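Local coordinates for exosome complex component Rrp42 (Methanothermobacter thermautotrophicus, PDB 2WNR), which probably serves as a non-catalytic subunit of the RNA-degrading exosome, helping to structure the active site of its partner Rrp41, at residues D18-K23 / A199-E204; S85-M90 / L141-Y146; R116-I121 / R191-C196; L126-G131 / A170-G175. All blocks are in the same frame, centred on the assembly; numbering follows the deposited sequence.

Contact 1: residues D18-K23 / A199-E204; sequences DLINNK and AKIGNE
Ile20 lays its CD1 on CD1 of Ile201, 3.5 Å away, the two side chains crossing at about a right angle. Here the end of helix 11-21, closed by a Schellman motif with Lys23 at its positive-phi position, docks on the type II' beta turn Ile201 to Glu204 of the hairpin that joins strands 193-201 and 204-207. The other branch of Ile20, CG2, packs on Glu204 CB at 3.6 Å as the two side chains slide past each other in opposite directions. The bend of Glu204 at chi2 (-66°) turns CD toward Lys23, whose NZ meets OE2 at 3.0 Å in a salt bridge, coming from above the carboxylate plane, 45° out of it. An alanine at Glu204 would probably leave the Lys23 ammonium without its mate and open a gap beside the carbonyl O of Ile20, where CG now sits. Gly202 lies against the carboxamide of Asn21, its positive phi suiting the turn. That carboxamide ties helix to turn: Asn21 OD1 accepts the N-H of Asn203 in its own plane, on a lone pair, over 2.8 Å and almost straight (175°).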
loop_
_atom_site.group_PDB
_atom_site.type_symbol
_atom_site.label_atom_id
_atom_site.label_comp_id
_atom_site.label_asym_id
_atom_site.label_seq_id
_atom_site.Cartn_x
_atom_site.Cartn_y
_atom_site.Cartn_z
ATOM N N ASP A 18 31.968 -20.679 25.382
ATOM C CA ASP A 18 33.058 -21.473 25.954
ATOM C C ASP A 18 33.354 -22.713 25.111
ATOM O O ASP A 18 34.511 -23.073 24.906
ATOM C CB ASP A 18 32.739 -21.868 27.401
ATOM C CG ASP A 18 33.004 -20.739 28.395
ATOM O OD1 ASP A 18 33.360 -21.044 29.559
ATOM O OD2 ASP A 18 32.858 -19.552 28.018
ATOM N N LEU A 19 32.292 -23.342 24.619
ATOM C CA LEU A 19 32.382 -24.512 23.757
ATOM C C LEU A 19 33.150 -24.207 22.461
ATOM O O LEU A 19 34.114 -24.902 22.126
ATOM C CB LEU A 19 30.968 -25.001 23.442
ATOM C CG LEU A 19 30.683 -26.421 22.956
ATOM C CD1 LEU A 19 30.565 -27.414 24.106
ATOM C CD2 LEU A 19 29.392 -26.377 22.174
ATOM N N ILE A 20 32.720 -23.161 21.749
ATOM C CA ILE A 20 33.336 -22.756 20.482
ATOM C C ILE A 20 34.747 -22.194 20.649
ATOM O O ILE A 20 35.564 -22.323 19.738
ATOM C CB ILE A 20 32.441 -21.765 19.705
ATOM C CG1 ILE A 20 31.275 -22.514 19.061
ATOM C CG2 ILE A 20 33.234 -21.037 18.622
ATOM C CD1 ILE A 20 30.080 -21.656 18.762
ATOM N N ASN A 21 35.030 -21.584 21.803
ATOM C CA ASN A 21 36.388 -21.114 22.120
ATOM C C ASN A 21 37.340 -22.270 22.387
ATOM O O ASN A 21 38.551 -22.140 22.213
ATOM C CB ASN A 21 36.393 -20.130 23.297
ATOM C CG ASN A 21 35.994 -18.713 22.889
ATOM O OD1 ASN A 21 35.984 -18.361 21.704
ATOM N ND2 ASN A 21 35.663 -17.890 23.880
ATOM N N ASN A 22 36.782 -23.400 22.813
ATOM C CA ASN A 22 37.560 -24.624 22.974
ATOM C C ASN A 22 37.333 -25.587 21.799
ATOM O O ASN A 22 37.496 -26.806 21.926
ATOM C CB ASN A 22 37.286 -25.288 24.328
ATOM C CG ASN A 22 38.507 -26.023 24.875
ATOM O OD1 ASN A 22 39.599 -25.457 24.973
ATOM N ND2 ASN A 22 38.321 -27.287 25.239
ATOM N N LYS A 23 36.940 -25.002 20.666
ATOM C CA LYS A 23 36.940 -25.645 19.344
ATOM C C LYS A 23 35.893 -26.728 19.069
ATOM O O LYS A 23 36.127 -27.613 18.246
ATOM C CB LYS A 23 38.345 -26.149 18.968
ATOM C CG LYS A 23 39.187 -25.132 18.205
ATOM C CD LYS A 23 39.874 -24.142 19.134
ATOM C CE LYS A 23 40.490 -22.999 18.349
ATOM N NZ LYS A 23 41.198 -22.046 19.244
ATOM N N ALA A 199 29.899 -17.062 11.387
ATOM C CA ALA A 199 29.400 -16.373 12.564
ATOM C C ALA A 199 30.511 -16.189 13.588
ATOM O O ALA A 199 31.187 -17.152 13.952
ATOM C CB ALA A 199 28.237 -17.143 13.171
ATOM N N LYS A 200 30.703 -14.951 14.041
ATOM C CA LYS A 200 31.645 -14.669 15.124
ATOM C C LYS A 200 31.019 -15.003 16.474
ATOM O O LYS A 200 30.066 -14.350 16.913
ATOM C CB LYS A 200 32.094 -13.208 15.094
ATOM C CG LYS A 200 33.010 -12.780 16.249
ATOM C CD LYS A 200 34.471 -13.121 15.996
ATOM C CE LYS A 200 35.357 -12.632 17.132
ATOM N NZ LYS A 200 35.519 -11.156 17.188
ATOM N N ILE A 201 31.553 -16.038 17.109
ATOM C CA ILE A 201 31.154 -16.424 18.448
ATOM C C ILE A 201 32.439 -16.525 19.248
ATOM O O ILE A 201 33.420 -17.119 18.780
ATOM C CB ILE A 201 30.373 -17.764 18.471
ATOM C CG1 ILE A 201 29.082 -17.641 17.655
ATOM C CG2 ILE A 201 30.027 -18.153 19.904
ATOM C CD1 ILE A 201 28.566 -18.941 17.066
ATOM N N GLY A 202 32.431 -15.940 20.448
ATOM C CA GLY A 202 33.619 -15.866 21.280
ATOM C C GLY A 202 34.727 -15.220 20.482
ATOM O O GLY A 202 34.541 -14.144 19.922
ATOM N N ASN A 203 35.872 -15.895 20.410
ATOM C CA ASN A 203 37.018 -15.408 19.633
ATOM C C ASN A 203 37.154 -16.116 18.284
ATOM O O ASN A 203 38.191 -16.027 17.628
ATOM C CB ASN A 203 38.313 -15.594 20.431
ATOM C CG ASN A 203 38.269 -14.925 21.793
ATOM O OD1 ASN A 203 38.754 -15.482 22.770
ATOM N ND2 ASN A 203 37.698 -13.723 21.864
ATOM N N GLU A 204 36.111 -16.829 17.876
ATOM C CA GLU A 204 36.207 -17.710 16.722
ATOM C C GLU A 204 35.211 -17.322 15.651
ATOM O O GLU A 204 34.133 -16.808 15.954
ATOM C CB GLU A 204 35.959 -19.170 17.139
ATOM C CG GLU A 204 36.873 -19.705 18.249
ATOM C CD GLU A 204 38.332 -19.797 17.836
ATOM O OE1 GLU A 204 38.613 -19.852 16.615
ATOM O OE2 GLU A 204 39.202 -19.814 18.742
#

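Contact 2: residues S85-M90 / L141-Y146; sequences SELLPM and LHIIDY
Leu141 starts the pairing of two parallel strands: its carbonyl O takes the N-H of Glu86 at 2.8 Å, while its CB rests on Ser85 CB. His142 turns to the other face of the sheet, where the Leu88 side chain crosses that of the histidine at about a right angle, Leu88 CG over one face of the imidazole. Leu88 CD2 stands 4.3 Å from the ring centroid, an off-centre CH-pi contact, and Leu88 CD1 lies 3.5 Å from His142 CD2. An aromatic side chain of a neighbouring subunit also meets this imidazole edge-to-face, and an alanine at His142 would probably leave both that ring and the Leu88 methyls facing a gap. Ile143 returns to the Ser85 and Leu87 face; its N donates to Glu86 O at 3.1 Å, and its CD1 runs beside Leu87 CD1 at 3.6 Å, the two side chains pointing the same way. Ile144 receives Met90, whose chain bends at chi2 and chi3 and sets CE 3.5 Å from Ile144 CD1. Together with Asp145, Ile144 forms a classic beta bulge opposite Gln59, and the Asp145 carboxylate accepts backbone bonds from the neighbouring subunit. Between the strands the chain runs through helix 102-117, which packs on Ser85 and Leu87, and short strand 127-129, closing a beta-alpha-beta type crossover in the first half of the RNase PH fold.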
loop_
_atom_site.group_PDB
_atom_site.type_symbol
_atom_site.label_atom_id
_atom_site.label_comp_id
_atom_site.label_asym_id
_atom_site.label_seq_id
_atom_site.Cartn_x
_atom_site.Cartn_y
_atom_site.Cartn_z
ATOM N N SER A 85 12.481 -12.628 -2.152
ATOM C CA SER A 85 12.370 -13.745 -1.233
ATOM C C SER A 85 11.184 -13.591 -0.302
ATOM O O SER A 85 10.888 -12.494 0.171
ATOM C CB SER A 85 13.659 -13.933 -0.433
ATOM O OG SER A 85 14.067 -12.716 0.131
ATOM N N GLU A 86 10.504 -14.701 -0.059
ATOM C CA GLU A 86 9.408 -14.736 0.882
ATOM C C GLU A 86 9.820 -15.471 2.171
ATOM O O GLU A 86 9.896 -16.703 2.196
ATOM C CB GLU A 86 8.195 -15.405 0.237
ATOM C CG GLU A 86 7.526 -14.573 -0.833
ATOM C CD GLU A 86 6.692 -13.422 -0.269
ATOM O OE1 GLU A 86 5.598 -13.692 0.273
ATOM O OE2 GLU A 86 7.109 -12.245 -0.387
ATOM N N LEU A 87 10.102 -14.709 3.226
ATOM C CA LEU A 87 10.409 -15.298 4.515
ATOM C C LEU A 87 9.088 -15.646 5.218
ATOM O O LEU A 87 8.512 -14.833 5.938
ATOM C CB LEU A 87 11.279 -14.357 5.353
ATOM C CG LEU A 87 12.796 -14.536 5.296
ATOM C CD1 LEU A 87 13.308 -14.596 3.881
ATOM C CD2 LEU A 87 13.482 -13.408 6.034
ATOM N N LEU A 88 8.610 -16.862 4.986
ATOM C CA LEU A 88 7.260 -17.233 5.361
ATOM C C LEU A 88 7.051 -17.398 6.867
ATOM O O LEU A 88 7.877 -18.004 7.567
ATOM C CB LEU A 88 6.852 -18.538 4.669
ATOM C CG LEU A 88 6.915 -18.645 3.140
ATOM C CD1 LEU A 88 6.647 -20.069 2.667
ATOM C CD2 LEU A 88 6.050 -17.637 2.392
ATOM N N PRO A 89 5.916 -16.893 7.367
ATOM C CA PRO A 89 5.519 -17.221 8.726
ATOM C C PRO A 89 5.641 -18.728 8.997
ATOM O O PRO A 89 5.928 -19.142 10.140
ATOM C CB PRO A 89 4.060 -16.781 8.771
ATOM C CG PRO A 89 3.982 -15.671 7.811
ATOM C CD PRO A 89 4.962 -15.978 6.715
ATOM N N MET A 90 5.440 -19.523 7.942
ATOM C CA MET A 90 5.633 -20.976 7.971
ATOM C C MET A 90 7.028 -21.340 8.484
ATOM O O MET A 90 7.183 -22.196 9.365
ATOM C CB MET A 90 5.419 -21.561 6.569
ATOM C CG MET A 90 5.898 -22.989 6.376
ATOM S SD MET A 90 4.877 -23.836 5.162
ATOM C CE MET A 90 5.887 -23.665 3.717
ATOM N N LEU A 141 12.568 -16.787 -4.166
ATOM C CA LEU A 141 13.094 -17.626 -3.105
ATOM C C LEU A 141 12.019 -17.817 -2.055
ATOM O O LEU A 141 11.495 -16.850 -1.511
ATOM C CB LEU A 141 14.348 -16.988 -2.489
ATOM C CG LEU A 141 15.662 -16.903 -3.285
ATOM C CD1 LEU A 141 15.485 -16.383 -4.696
ATOM C CD2 LEU A 141 16.677 -16.032 -2.543
ATOM N N HIS A 142 11.691 -19.073 -1.783
ATOM C CA HIS A 142 10.585 -19.406 -0.902
ATOM C C HIS A 142 11.132 -20.107 0.341
ATOM O O HIS A 142 11.484 -21.296 0.306
ATOM C CB HIS A 142 9.582 -20.290 -1.645
ATOM C CG HIS A 142 8.154 -19.898 -1.430
ATOM N ND1 HIS A 142 7.622 -18.720 -1.910
ATOM C CD2 HIS A 142 7.140 -20.536 -0.798
ATOM C CE1 HIS A 142 6.347 -18.644 -1.577
ATOM N NE2 HIS A 142 6.029 -19.733 -0.899
ATOM N N ILE A 143 11.219 -19.366 1.441
ATOM C CA ILE A 143 11.821 -19.919 2.643
ATOM C C ILE A 143 10.742 -20.715 3.379
ATOM O O ILE A 143 9.748 -20.162 3.840
ATOM C CB ILE A 143 12.516 -18.843 3.520
ATOM C CG1 ILE A 143 13.789 -18.300 2.850
ATOM C CG2 ILE A 143 12.948 -19.428 4.824
ATOM C CD1 ILE A 143 13.579 -17.422 1.623
ATOM N N ILE A 144 10.970 -22.023 3.460
ATOM C CA ILE A 144 10.007 -23.011 3.925
ATOM C C ILE A 144 10.244 -23.377 5.387
ATOM O O ILE A 144 9.301 -23.658 6.126
ATOM C CB ILE A 144 10.109 -24.280 3.030
ATOM C CG1 ILE A 144 9.806 -23.945 1.555
ATOM C CG2 ILE A 144 9.223 -25.388 3.502
ATOM C CD1 ILE A 144 8.435 -23.315 1.279
ATOM N N ASP A 145 11.509 -23.365 5.799
ATOM C CA ASP A 145 11.926 -23.804 7.132
ATOM C C ASP A 145 13.214 -23.050 7.443
ATOM O O ASP A 145 14.114 -22.970 6.594
ATOM C CB ASP A 145 12.193 -25.311 7.120
ATOM C CG ASP A 145 11.623 -26.053 8.350
ATOM O OD1 ASP A 145 11.119 -25.428 9.312
ATOM O OD2 ASP A 145 11.686 -27.301 8.339
ATOM N N TYR A 146 13.300 -22.466 8.632
ATOM C CA TYR A 146 14.493 -21.710 9.000
ATOM C C TYR A 146 15.142 -22.270 10.257
ATOM O O TYR A 146 14.585 -22.164 11.356
ATOM C CB TYR A 146 14.182 -20.214 9.147
ATOM C CG TYR A 146 15.276 -19.401 9.817
ATOM C CD1 TYR A 146 16.565 -19.338 9.283
ATOM C CD2 TYR A 146 15.017 -18.694 10.991
ATOM C CE1 TYR A 146 17.572 -18.597 9.904
ATOM C CE2 TYR A 146 16.014 -17.947 11.620
ATOM C CZ TYR A 146 17.288 -17.905 11.071
ATOM O OH TYR A 146 18.271 -17.163 11.693
#

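Contact 3: residues R116-I121 / R191-C196; sequences RESRMI and RKALMC
Ser118 and Ala193 meet through their CB atoms, 3.6 Å apart, where the Schellman motif that ends helix 102-117 meets the start of strand 193-201. The contact thus joins the two halves of the RNase PH fold. Ser118 turns OG back into its own helix (chi1 68°), where it hydrogen-bonds to the carbonyls of Cys114 and Ile115; its CB is left to face the strand. Cys232, on strand 231-237 of the same sheet, packs on both Ser118 and Ala193.

Backbone carbonyls make a second group of contacts. Met120 sets CG 3.2 Å from Arg191 O, and its CA adds a C-H...O approach to the same oxygen at 3.5 Å. Beyond CG the methionine chain is extended, and the side chain packs on Val159 of helix 150-164. In the reverse sense, Ser118 O lies alongside the Arg191 side chain, 3.7 Å from CG and 3.4 Å from NE, while Arg119 O sits over one face of that guanidinium.

Charge forms the third group, and here the pairing is of like with like. Arg119, placed at the helix end with a positive phi of 54°, runs beside Arg191 with both side chains pointing the same way. Glu227 and Glu228, against which Arg191 packs, may offset part of the repulsion. The two guanidinium planes are turned 73° from each other, with Arg119 NH2 3.7 Å from Arg191 NH1.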
loop_
_atom_site.group_PDB
_atom_site.type_symbol
_atom_site.label_atom_id
_atom_site.label_comp_id
_atom_site.label_asym_id
_atom_site.label_seq_id
_atom_site.Cartn_x
_atom_site.Cartn_y
_atom_site.Cartn_z
ATOM N N ARG A 116 24.425 -11.510 -9.540
ATOM C CA ARG A 116 24.630 -10.404 -10.480
ATOM C C ARG A 116 26.106 -10.070 -10.701
ATOM O O ARG A 116 26.555 -9.973 -11.837
ATOM C CB ARG A 116 23.854 -9.160 -10.023
ATOM C CG ARG A 116 23.850 -7.979 -11.014
ATOM C CD ARG A 116 22.960 -6.832 -10.511
ATOM N NE ARG A 116 21.613 -7.301 -10.178
ATOM C CZ ARG A 116 20.620 -7.457 -11.055
ATOM N NH1 ARG A 116 20.798 -7.165 -12.352
ATOM N NH2 ARG A 116 19.442 -7.896 -10.628
ATOM N N GLU A 117 26.846 -9.913 -9.606
ATOM C CA GLU A 117 28.238 -9.459 -9.651
ATOM C C GLU A 117 29.224 -10.517 -10.164
ATOM O O GLU A 117 30.282 -10.183 -10.702
ATOM C CB GLU A 117 28.680 -8.928 -8.282
ATOM C CG GLU A 117 27.878 -7.722 -7.786
ATOM C CD GLU A 117 27.866 -6.557 -8.771
ATOM O OE1 GLU A 117 28.947 -6.031 -9.102
ATOM O OE2 GLU A 117 26.767 -6.161 -9.213
ATOM N N SER A 118 28.875 -11.786 -9.985
ATOM C CA SER A 118 29.645 -12.882 -10.550
ATOM C C SER A 118 29.480 -12.941 -12.075
ATOM O O SER A 118 30.227 -13.642 -12.762
ATOM C CB SER A 118 29.212 -14.206 -9.928
ATOM O OG SER A 118 27.896 -14.548 -10.325
ATOM N N ARG A 119 28.506 -12.190 -12.591
ATOM C CA ARG A 119 28.178 -12.164 -14.023
ATOM C C ARG A 119 27.918 -13.588 -14.512
ATOM O O ARG A 119 28.357 -13.999 -15.593
ATOM C CB ARG A 119 29.260 -11.431 -14.852
ATOM C CG ARG A 119 29.704 -10.076 -14.262
ATOM C CD ARG A 119 29.990 -9.012 -15.324
ATOM N NE ARG A 119 30.974 -9.459 -16.292
ATOM C CZ ARG A 119 30.815 -9.658 -17.603
ATOM N NH1 ARG A 119 29.672 -9.425 -18.250
ATOM N NH2 ARG A 119 31.866 -10.098 -18.277
ATOM N N MET A 120 27.196 -14.326 -13.679
ATOM C CA MET A 120 26.846 -15.716 -13.907
ATOM C C MET A 120 26.012 -15.894 -15.156
ATOM O O MET A 120 26.211 -16.845 -15.913
ATOM C CB MET A 120 26.070 -16.233 -12.707
ATOM C CG MET A 120 25.406 -17.570 -12.901
ATOM S SD MET A 120 24.887 -18.224 -11.312
ATOM C CE MET A 120 24.250 -19.810 -11.849
ATOM N N ILE A 121 25.083 -14.969 -15.372
ATOM C CA ILE A 121 24.207 -15.004 -16.534
ATOM C C ILE A 121 24.559 -13.873 -17.500
ATOM O O ILE A 121 24.675 -12.722 -17.095
ATOM C CB ILE A 121 22.725 -14.954 -16.090
ATOM C CG1 ILE A 121 22.372 -16.254 -15.389
ATOM C CG2 ILE A 121 21.789 -14.752 -17.274
ATOM C CD1 ILE A 121 21.292 -16.100 -14.375
ATOM N N ARG A 191 29.514 -18.690 -15.743
ATOM C CA ARG A 191 30.274 -19.221 -14.609
ATOM C C ARG A 191 29.412 -19.367 -13.353
ATOM O O ARG A 191 28.290 -18.869 -13.295
ATOM C CB ARG A 191 31.512 -18.362 -14.310
ATOM C CG ARG A 191 31.321 -16.841 -14.365
ATOM C CD ARG A 191 32.677 -16.161 -14.272
ATOM N NE ARG A 191 32.682 -14.790 -14.780
ATOM C CZ ARG A 191 32.835 -14.447 -16.062
ATOM N NH1 ARG A 191 32.836 -13.163 -16.404
ATOM N NH2 ARG A 191 32.976 -15.372 -17.004
ATOM N N LYS A 192 29.942 -20.068 -12.358
ATOM C CA LYS A 192 29.226 -20.286 -11.106
ATOM C C LYS A 192 29.899 -19.544 -9.970
ATOM O O LYS A 192 31.098 -19.268 -10.018
ATOM C CB LYS A 192 29.146 -21.777 -10.770
ATOM C CG LYS A 192 27.998 -22.516 -11.445
ATOM C CD LYS A 192 28.267 -24.011 -11.530
ATOM C CE LYS A 192 29.050 -24.351 -12.780
ATOM N NZ LYS A 192 29.479 -25.775 -12.791
ATOM N N ALA A 193 29.104 -19.210 -8.963
ATOM C CA ALA A 193 29.595 -18.623 -7.731
ATOM C C ALA A 193 28.715 -19.132 -6.597
ATOM O O ALA A 193 27.517 -19.367 -6.792
ATOM C CB ALA A 193 29.545 -17.122 -7.810
ATOM N N LEU A 194 29.302 -19.328 -5.424
ATOM C CA LEU A 194 28.522 -19.709 -4.250
ATOM C C LEU A 194 28.979 -18.929 -3.023
ATOM O O LEU A 194 29.962 -18.182 -3.089
ATOM C CB LEU A 194 28.581 -21.223 -4.001
ATOM C CG LEU A 194 27.848 -22.147 -4.985
ATOM C CD1 LEU A 194 28.070 -23.599 -4.615
ATOM C CD2 LEU A 194 26.351 -21.848 -5.087
ATOM N N MET A 195 28.280 -19.127 -1.904
ATOM C CA MET A 195 28.476 -18.296 -0.733
ATOM C C MET A 195 28.675 -19.069 0.566
ATOM O O MET A 195 27.999 -20.071 0.838
ATOM C CB MET A 195 27.296 -17.342 -0.599
ATOM C CG MET A 195 27.377 -16.367 0.548
ATOM S SD MET A 195 26.158 -15.053 0.348
ATOM C CE MET A 195 26.917 -14.101 -0.980
ATOM N N CYS A 196 29.611 -18.569 1.366
ATOM C CA CYS A 196 29.868 -19.068 2.705
ATOM C C CYS A 196 29.558 -17.983 3.725
ATOM O O CYS A 196 30.030 -16.851 3.590
ATOM C CB CYS A 196 31.329 -19.468 2.827
ATOM S SG CYS A 196 31.777 -20.913 1.877
#

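Contact 4: residues L126-G131 / A170-G175; sequences LCIIEG and AEVEDG
Gly175 O is the polar atom that comes up against the facing segment, yet what it meets is a methyl group: Ile129 CD1, at 3.5 Å. No hydrogen bond bridges 126-131 and 170-175, and the contact is made by aliphatic branches. Its geometry rests on a classic beta bulge, in which Ile128 and Ile129 together face a single residue of the adjacent antiparallel strand 133-145. The chain turns a corner at Ile128, and both isoleucines direct their side chains at the hairpin formed by strands 166-173 and 176-180.

On that hairpin Ala170 and Val172, two residues apart along the strand, receive them. Ile128 divides its branches between the two: CG1 rests on Ala170 CB at 3.7 Å, while CG2 turns to the valine. Trp135 of strand 133-145 packs on Ile128 and Ala170 alike, and Val177 of the hairpin also touches Ile128, so the bulge is seated among residues of two different sheets.

Val172 is forked in the same manner. With CG1 anti to its backbone N (chi1 -169°), that methyl approaches Ile129 CD1 at 4.0 Å, and the other is left for Ile128. The hairpin turn completes the site through Gly175, whose phi of 134° would jam a side chain against the preceding carbonyl O. This is packing at the surface, between the bulged strand and a protruding hairpin. The Ile128 and Val172 side chains cross obliquely, with CG2 of the isoleucine 3.8 Å from CG2 of the valine.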
loop_
_atom_site.group_PDB
_atom_site.type_symbol
_atom_site.label_atom_id
_atom_site.label_comp_id
_atom_site.label_asym_id
_atom_site.label_seq_id
_atom_site.Cartn_x
_atom_site.Cartn_y
_atom_site.Cartn_z
ATOM N N LEU A 126 20.101 -12.445 -23.318
ATOM C CA LEU A 126 18.683 -12.466 -22.975
ATOM C C LEU A 126 17.922 -11.350 -23.692
ATOM O O LEU A 126 16.682 -11.308 -23.667
ATOM C CB LEU A 126 18.494 -12.372 -21.464
ATOM C CG LEU A 126 19.098 -13.530 -20.663
ATOM C CD1 LEU A 126 18.702 -13.419 -19.194
ATOM C CD2 LEU A 126 18.667 -14.881 -21.224
ATOM N N CYS A 127 18.671 -10.451 -24.325
ATOM C CA CYS A 127 18.093 -9.460 -25.216
ATOM C C CYS A 127 17.216 -10.147 -26.265
ATOM O O CYS A 127 17.520 -11.265 -26.685
ATOM C CB CYS A 127 19.206 -8.687 -25.933
ATOM S SG CYS A 127 18.753 -7.006 -26.386
ATOM N N ILE A 128 16.119 -9.502 -26.655
ATOM C CA ILE A 128 15.392 -9.913 -27.860
ATOM C C ILE A 128 15.440 -8.776 -28.885
ATOM O O ILE A 128 16.097 -8.910 -29.906
ATOM C CB ILE A 128 13.946 -10.401 -27.584
ATOM C CG1 ILE A 128 13.961 -11.800 -26.962
ATOM C CG2 ILE A 128 13.124 -10.434 -28.869
ATOM C CD1 ILE A 128 13.576 -11.823 -25.508
ATOM N N ILE A 129 14.756 -7.668 -28.597
ATOM C CA ILE A 129 14.949 -6.425 -29.339
ATOM C C ILE A 129 15.495 -5.336 -28.418
ATOM O O ILE A 129 14.805 -4.882 -27.497
ATOM C CB ILE A 129 13.663 -5.935 -30.026
ATOM C CG1 ILE A 129 13.153 -6.990 -31.018
ATOM C CG2 ILE A 129 13.927 -4.596 -30.730
ATOM C CD1 ILE A 129 11.735 -6.759 -31.537
ATOM N N GLU A 130 16.740 -4.939 -28.682
ATOM C CA GLU A 130 17.431 -3.863 -27.967
ATOM C C GLU A 130 16.516 -2.654 -27.714
ATOM O O GLU A 130 15.979 -2.053 -28.659
ATOM C CB GLU A 130 18.655 -3.436 -28.777
ATOM C CG GLU A 130 19.837 -2.829 -28.013
ATOM C CD GLU A 130 21.013 -2.496 -28.967
ATOM O OE1 GLU A 130 21.976 -1.814 -28.540
ATOM O OE2 GLU A 130 20.973 -2.916 -30.151
ATOM N N GLY A 131 16.332 -2.324 -26.437
ATOM C CA GLY A 131 15.566 -1.147 -26.026
ATOM C C GLY A 131 14.054 -1.272 -26.093
ATOM O O GLY A 131 13.359 -0.260 -26.263
ATOM N N ALA A 170 13.189 -17.444 -28.267
ATOM C CA ALA A 170 12.512 -16.237 -28.709
ATOM C C ALA A 170 13.099 -15.732 -30.043
ATOM O O ALA A 170 14.207 -15.191 -30.090
ATOM C CB ALA A 170 12.579 -15.172 -27.625
ATOM N N GLU A 171 12.351 -15.945 -31.122
ATOM C CA GLU A 171 12.753 -15.484 -32.461
ATOM C C GLU A 171 12.147 -14.117 -32.766
ATOM O O GLU A 171 11.104 -13.748 -32.207
ATOM C CB GLU A 171 12.359 -16.498 -33.551
ATOM C CG GLU A 171 13.437 -17.540 -33.883
ATOM C CD GLU A 171 13.426 -18.762 -32.967
ATOM O OE1 GLU A 171 12.962 -18.655 -31.803
ATOM O OE2 GLU A 171 13.895 -19.834 -33.407
ATOM N N VAL A 172 12.818 -13.365 -33.636
ATOM C CA VAL A 172 12.313 -12.067 -34.079
ATOM C C VAL A 172 11.861 -12.155 -35.527
ATOM O O VAL A 172 12.649 -12.481 -36.428
ATOM C CB VAL A 172 13.355 -10.934 -33.923
ATOM C CG1 VAL A 172 12.699 -9.573 -34.144
ATOM C CG2 VAL A 172 14.013 -10.992 -32.545
ATOM N N GLU A 173 10.587 -11.831 -35.729
ATOM C CA GLU A 173 9.937 -11.902 -37.031
ATOM C C GLU A 173 8.926 -10.767 -37.140
ATOM O O GLU A 173 8.160 -10.519 -36.198
ATOM C CB GLU A 173 9.222 -13.241 -37.158
ATOM C CG GLU A 173 9.253 -13.835 -38.536
ATOM C CD GLU A 173 8.107 -14.791 -38.769
ATOM O OE1 GLU A 173 6.945 -14.333 -38.729
ATOM O OE2 GLU A 173 8.364 -15.991 -39.004
ATOM N N ASP A 174 8.937 -10.083 -38.285
ATOM C CA ASP A 174 8.075 -8.917 -38.566
ATOM C C ASP A 174 8.294 -7.692 -37.662
ATOM O O ASP A 174 8.091 -6.561 -38.099
ATOM C CB ASP A 174 6.582 -9.303 -38.615
ATOM C CG ASP A 174 5.998 -9.274 -40.040
ATOM O OD1 ASP A 174 4.751 -9.251 -40.162
ATOM O OD2 ASP A 174 6.764 -9.270 -41.036
ATOM N N GLY A 175 8.710 -7.916 -36.418
ATOM C CA GLY A 175 8.840 -6.843 -35.439
ATOM C C GLY A 175 8.225 -7.243 -34.110
ATOM O O GLY A 175 8.562 -6.682 -33.058
#

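Contacts 2 and 3 are buried, though the arginines of contact 3 meet solvent; contact 1 is partly buried and contact 4 lies at the surface, these two about 55 Å apart between centres and on opposite sides of the chain's centre. The chemistry follows position. Contact 2 alone pairs strands through backbone bonds; contact 3 mixes small apolar groups, carbonyls and paired arginines; contact 1 adds a side-chain bond and a salt bridge; contact 4 relies on aliphatic packing. Contacts 1 and 3 use the two ends of strand 193-201, each against the end of a different helix. Contacts 2 and 4 reach one sheet through neighbouring strands, and contacts 3 and 4 touch where Ile121 packs on Leu126.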